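Local coordinates for protein peptidoglycan glycosyltransferase (PDB 5UY7) that belongs to the penicillin-binding proteins and carries a transpeptidase-family domain of the beta-lactamase-like fold, at residues Ala479-Met484 against Gln510-Val515; Gly223-Val228 against Val494-Asp499. All coordinates share one frame; numbering follows the deposited sequence.

Overall arrangement
Contacts 1 and 2 lie in the transpeptidase-family domain, their centres about 8 Å apart, and share one antiparallel sheet whose order is 235-241, 222-229, 492-499, 477-485, 459-466. Contact 2 pairs two adjacent inner strands; contact 1 sets the last modelled helix, 509-526, against the next strand. The two join directly: Ala479 O lies 2.8 Å from Val498 N, a probable hydrogen bond between neighbouring strands, and Ser480 OG lies 2.6 Å from Ser497 OG on the face turned from that helix. The side chain of Phe481 lies near, without touching, residues that probably form the serine-lysine site of this family, among them Ser270, Lys273, Ser324 and Lys461.

Contact 1. Residues Ala479-Met484 against Gln510-Val515; sequences ASFVGM and QVSGPV
Strand 479-484 and helix 510-515 run in roughly the same direction, their axes 6.7 Å apart at closest approach and crossing at -37°, with the CA atoms of Ser480 and Ser512 the nearest across the contact. Ser512 carries the contact. Its CB packs against the strand backbone, 3.6 Å from Ala479 O, while OG, placed between its own backbone N and carbonyl carbon (chi1 58°), comes to the edge of the Phe481 ring and lies 3.6 Å from Phe481 CB. One water joins the strand backbone to the Ser512 side chain: it donates to Ser480 O at 3.2 Å and is hydrogen-bonded to Ser512 OG at 2.9 Å. The same hydroxyl has a weak hydrogen bond to Gly508 O, one turn back.

To one side, the methyl of Ala479 rests on the branch carbon of Val511, CB to CB 4.1 Å. On the other side, Phe481 starts toward the helix with CG anti to the backbone N (chi1 -169°); the end of the ring leads away, and CD2 lies 4.3 Å from Gly513 CA. Farther along the helix, the ring of Phe516 meets that of Phe481. Ser480 projects from the opposite face and bonds through OG to Ser497. This is an alpha/beta layer contact: the last modelled helix packs on one face of the central antiparallel sheet, as in the penicillin-binding protein and beta-lactamase fold.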
loop_
_atom_site.group_PDB
_atom_site.type_symbol
_atom_site.label_atom_id
_atom_site.label_comp_id
_atom_site.label_asym_id
_atom_site.label_seq_id
_atom_site.Cartn_x
_atom_site.Cartn_y
_atom_site.Cartn_z
ATOM N N ALA A 479 -6.772 10.782 -1.275
ATOM C CA ALA A 479 -6.023 10.319 -0.117
ATOM C C ALA A 479 -6.253 8.824 0.036
ATOM O O ALA A 479 -7.389 8.389 0.257
ATOM C CB ALA A 479 -6.450 11.068 1.148
ATOM N N SER A 480 -5.184 8.035 -0.099
ATOM C CA SER A 480 -5.297 6.588 0.013
ATOM C C SER A 480 -4.385 6.051 1.108
ATOM O O SER A 480 -3.400 6.683 1.493
ATOM C CB SER A 480 -4.964 5.902 -1.322
ATOM O OG SER A 480 -5.792 6.421 -2.359
ATOM N N PHE A 481 -4.742 4.877 1.627
ATOM C CA PHE A 481 -3.903 4.185 2.599
ATOM C C PHE A 481 -4.046 2.684 2.398
ATOM O O PHE A 481 -5.162 2.191 2.234
ATOM C CB PHE A 481 -4.301 4.560 4.036
ATOM C CG PHE A 481 -3.321 4.092 5.078
ATOM C CD1 PHE A 481 -3.362 2.783 5.556
ATOM C CD2 PHE A 481 -2.366 4.962 5.590
ATOM C CE1 PHE A 481 -2.448 2.351 6.507
ATOM C CE2 PHE A 481 -1.453 4.534 6.539
ATOM C CZ PHE A 481 -1.500 3.230 7.003
ATOM N N VAL A 482 -2.930 1.949 2.424
ATOM C CA VAL A 482 -2.990 0.489 2.378
ATOM C C VAL A 482 -2.152 -0.071 3.521
ATOM O O VAL A 482 -1.001 0.336 3.710
ATOM C CB VAL A 482 -2.507 -0.071 1.028
ATOM C CG1 VAL A 482 -2.769 -1.572 0.975
ATOM C CG2 VAL A 482 -3.215 0.644 -0.135
ATOM N N GLY A 483 -2.718 -1.011 4.265
ATOM C CA GLY A 483 -2.002 -1.568 5.394
ATOM C C GLY A 483 -2.478 -2.965 5.716
ATOM O O GLY A 483 -3.249 -3.561 4.968
ATOM N N MET A 484 -1.987 -3.498 6.838
ATOM C CA MET A 484 -2.265 -4.892 7.184
ATOM C C MET A 484 -2.261 -5.029 8.700
ATOM O O MET A 484 -1.695 -4.195 9.407
ATOM C CB MET A 484 -1.233 -5.824 6.533
ATOM C CG MET A 484 0.214 -5.540 7.007
ATOM S SD MET A 484 1.499 -6.289 5.975
ATOM C CE MET A 484 1.343 -5.255 4.502
ATOM N N GLN A 510 -4.193 12.075 7.279
ATOM C CA GLN A 510 -5.191 12.449 8.275
ATOM C C GLN A 510 -6.613 12.164 7.802
ATOM O O GLN A 510 -7.537 12.139 8.625
ATOM C CB GLN A 510 -5.039 13.929 8.629
ATOM C CG GLN A 510 -3.714 14.264 9.297
ATOM C CD GLN A 510 -3.473 15.760 9.407
ATOM O OE1 GLN A 510 -3.685 16.510 8.449
ATOM N NE2 GLN A 510 -3.032 16.203 10.581
ATOM N N VAL A 511 -6.806 11.963 6.503
ATOM C CA VAL A 511 -8.097 11.592 5.939
ATOM C C VAL A 511 -8.201 10.086 5.745
ATOM O O VAL A 511 -9.150 9.457 6.216
ATOM C CB VAL A 511 -8.331 12.351 4.612
ATOM C CG1 VAL A 511 -9.586 11.851 3.908
ATOM C CG2 VAL A 511 -8.401 13.853 4.873
ATOM N N SER A 512 -7.202 9.483 5.089
ATOM C CA SER A 512 -7.244 8.054 4.786
ATOM C C SER A 512 -6.911 7.194 6.001
ATOM O O SER A 512 -7.480 6.113 6.173
ATOM C CB SER A 512 -6.266 7.728 3.654
ATOM O OG SER A 512 -4.937 8.110 4.006
ATOM N N GLY A 513 -5.970 7.641 6.829
ATOM C CA GLY A 513 -5.486 6.849 7.938
ATOM C C GLY A 513 -6.562 6.414 8.915
ATOM O O GLY A 513 -6.658 5.238 9.280
ATOM N N PRO A 514 -7.390 7.354 9.375
ATOM C CA PRO A 514 -8.445 6.970 10.324
ATOM C C PRO A 514 -9.455 6.000 9.747
ATOM O O PRO A 514 -10.050 5.229 10.508
ATOM C CB PRO A 514 -9.094 8.311 10.684
ATOM C CG PRO A 514 -7.981 9.299 10.491
ATOM C CD PRO A 514 -7.265 8.821 9.275
ATOM N N VAL A 515 -9.681 6.025 8.429
ATOM C CA VAL A 515 -10.578 5.050 7.818
ATOM C C VAL A 515 -9.946 3.665 7.846
ATOM O O VAL A 515 -10.596 2.669 8.180
ATOM C CB VAL A 515 -10.936 5.463 6.380
ATOM C CG1 VAL A 515 -12.038 4.538 5.847
ATOM C CG2 VAL A 515 -11.360 6.912 6.329
HETATM O O HOH W 1 -3.374 9.742 2.252
#

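Contact 2. Residues Gly223-Val228 against Val494-Asp499; sequences GAAMVV and VAVSVD
Strands 223-228 and 494-499 are antiparallel neighbours, their axes 4.7 Å apart and their directions 178° from each other. Two hydrogen-bonded pairs, Ala224 with Ser497 and Met226 with Ala495, alternate with three non-hydrogen-bonded ones, Gly223 with Val498, Ala225 with Val496 and Val227 with Val494. In the first hydrogen-bonded pair Ala224 N donates to Ser497 O at 2.8 Å, and Ser497 N returns a bond to Ala224 O. In the second, Met226 N reaches Ala495 O at 2.9 Å and Ala495 N reaches Met226 O at 3.0 Å, the latter the straightest of the four (170° at the hydrogen). Between these bonds, CA-H groups also approach the carbonyls, as where Ala225 CA lies 3.2 Å from Ala495 O.

On the face bearing Ala225 and Val227, the Ala225 methyl touches one branch of Val496, CB to CG1 4.1 Å; that branch is anti to the carbonyl carbon of its own residue. Beside them Val227 CG2 meets Val494 CG2 at 4.2 Å, branch against branch. Helix 509-526 covers this face, with Ile519 on Ala225 and Val227, and Phe516 on Val494.

On the other face, Met226 CG, set between its backbone N and carbonyl carbon (chi1 66°), packs 4.1 Å from Ala495 CB, and the end of the side chain leads away from the partner strand. Ala394 of helix 390-401 touches both residues. Ser497 OG, buried on this face, is hydrogen-bonded to Arg478 NH1 of the next strand besides its bond to Ser480. An inner ladder of an antiparallel sheet between two helical layers results, the central architecture of the penicillin-binding protein transpeptidase fold, here joining the first modelled strand of the chain to the last.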
loop_
_atom_site.group_PDB
_atom_site.type_symbol
_atom_site.label_atom_id
_atom_site.label_comp_id
_atom_site.label_asym_id
_atom_site.label_seq_id
_atom_site.Cartn_x
_atom_site.Cartn_y
_atom_site.Cartn_z
ATOM N N GLY A 223 -15.577 7.405 -2.160
ATOM C CA GLY A 223 -14.624 6.629 -1.388
ATOM C C GLY A 223 -14.658 5.180 -1.813
ATOM O O GLY A 223 -15.595 4.722 -2.478
ATOM N N ALA A 224 -13.615 4.456 -1.415
ATOM C CA ALA A 224 -13.501 3.037 -1.714
ATOM C C ALA A 224 -12.790 2.347 -0.561
ATOM O O ALA A 224 -11.905 2.926 0.072
ATOM C CB ALA A 224 -12.737 2.797 -3.014
ATOM N N ALA A 225 -13.186 1.106 -0.289
ATOM C CA ALA A 225 -12.494 0.323 0.729
ATOM C C ALA A 225 -12.565 -1.148 0.371
ATOM O O ALA A 225 -13.598 -1.624 -0.105
ATOM C CB ALA A 225 -13.113 0.539 2.111
ATOM N N MET A 226 -11.476 -1.881 0.613
ATOM C CA MET A 226 -11.579 -3.321 0.466
ATOM C C MET A 226 -10.724 -3.993 1.525
ATOM O O MET A 226 -9.758 -3.419 2.037
ATOM C CB MET A 226 -11.216 -3.813 -0.950
ATOM C CG MET A 226 -9.794 -3.649 -1.403
ATOM S SD MET A 226 -9.604 -4.217 -3.124
ATOM C CE MET A 226 -9.454 -5.984 -2.950
ATOM N N VAL A 227 -11.133 -5.204 1.874
ATOM C CA VAL A 227 -10.476 -6.009 2.896
ATOM C C VAL A 227 -10.195 -7.370 2.283
ATOM O O VAL A 227 -11.094 -7.984 1.695
ATOM C CB VAL A 227 -11.347 -6.148 4.157
ATOM C CG1 VAL A 227 -10.610 -6.963 5.232
ATOM C CG2 VAL A 227 -11.721 -4.780 4.712
ATOM N N VAL A 228 -8.946 -7.824 2.382
ATOM C CA VAL A 228 -8.516 -9.085 1.789
ATOM C C VAL A 228 -8.012 -10.002 2.897
ATOM O O VAL A 228 -7.215 -9.583 3.744
ATOM C CB VAL A 228 -7.408 -8.869 0.742
ATOM C CG1 VAL A 228 -6.991 -10.213 0.144
ATOM C CG2 VAL A 228 -7.884 -7.916 -0.362
ATOM N N VAL A 494 -6.009 -4.128 4.384
ATOM C CA VAL A 494 -7.082 -3.145 4.269
ATOM C C VAL A 494 -6.597 -2.013 3.383
ATOM O O VAL A 494 -5.541 -1.428 3.640
ATOM C CB VAL A 494 -7.513 -2.602 5.642
ATOM C CG1 VAL A 494 -8.556 -1.494 5.476
ATOM C CG2 VAL A 494 -8.063 -3.737 6.501
ATOM N N ALA A 495 -7.389 -1.678 2.366
ATOM C CA ALA A 495 -7.050 -0.621 1.423
ATOM C C ALA A 495 -8.206 0.360 1.379
ATOM O O ALA A 495 -9.355 -0.049 1.198
ATOM C CB ALA A 495 -6.780 -1.194 0.023
ATOM N N VAL A 496 -7.907 1.649 1.555
ATOM C CA VAL A 496 -8.940 2.677 1.556
ATOM C C VAL A 496 -8.516 3.829 0.656
ATOM O O VAL A 496 -7.325 4.110 0.473
ATOM C CB VAL A 496 -9.249 3.197 2.980
ATOM C CG1 VAL A 496 -9.752 2.067 3.874
ATOM C CG2 VAL A 496 -8.022 3.867 3.593
ATOM N N SER A 497 -9.507 4.504 0.091
ATOM C CA SER A 497 -9.231 5.709 -0.682
ATOM C C SER A 497 -10.402 6.665 -0.544
ATOM O O SER A 497 -11.564 6.250 -0.635
ATOM C CB SER A 497 -8.981 5.374 -2.150
ATOM O OG SER A 497 -8.392 6.475 -2.806
ATOM N N VAL A 498 -10.094 7.937 -0.306
ATOM C CA VAL A 498 -11.098 8.989 -0.196
ATOM C C VAL A 498 -10.780 9.999 -1.286
ATOM O O VAL A 498 -9.706 10.618 -1.273
ATOM C CB VAL A 498 -11.103 9.648 1.192
ATOM C CG1 VAL A 498 -12.109 10.781 1.247
ATOM C CG2 VAL A 498 -11.426 8.611 2.269
ATOM N N ASP A 499 -11.701 10.162 -2.234
ATOM C CA ASP A 499 -11.456 10.957 -3.429
ATOM C C ASP A 499 -11.999 12.360 -3.218
ATOM O O ASP A 499 -13.190 12.532 -2.932
ATOM C CB ASP A 499 -12.097 10.311 -4.656
ATOM C CG ASP A 499 -11.609 10.918 -5.959
ATOM O OD1 ASP A 499 -10.537 11.557 -5.959
ATOM O OD2 ASP A 499 -12.308 10.767 -6.984
#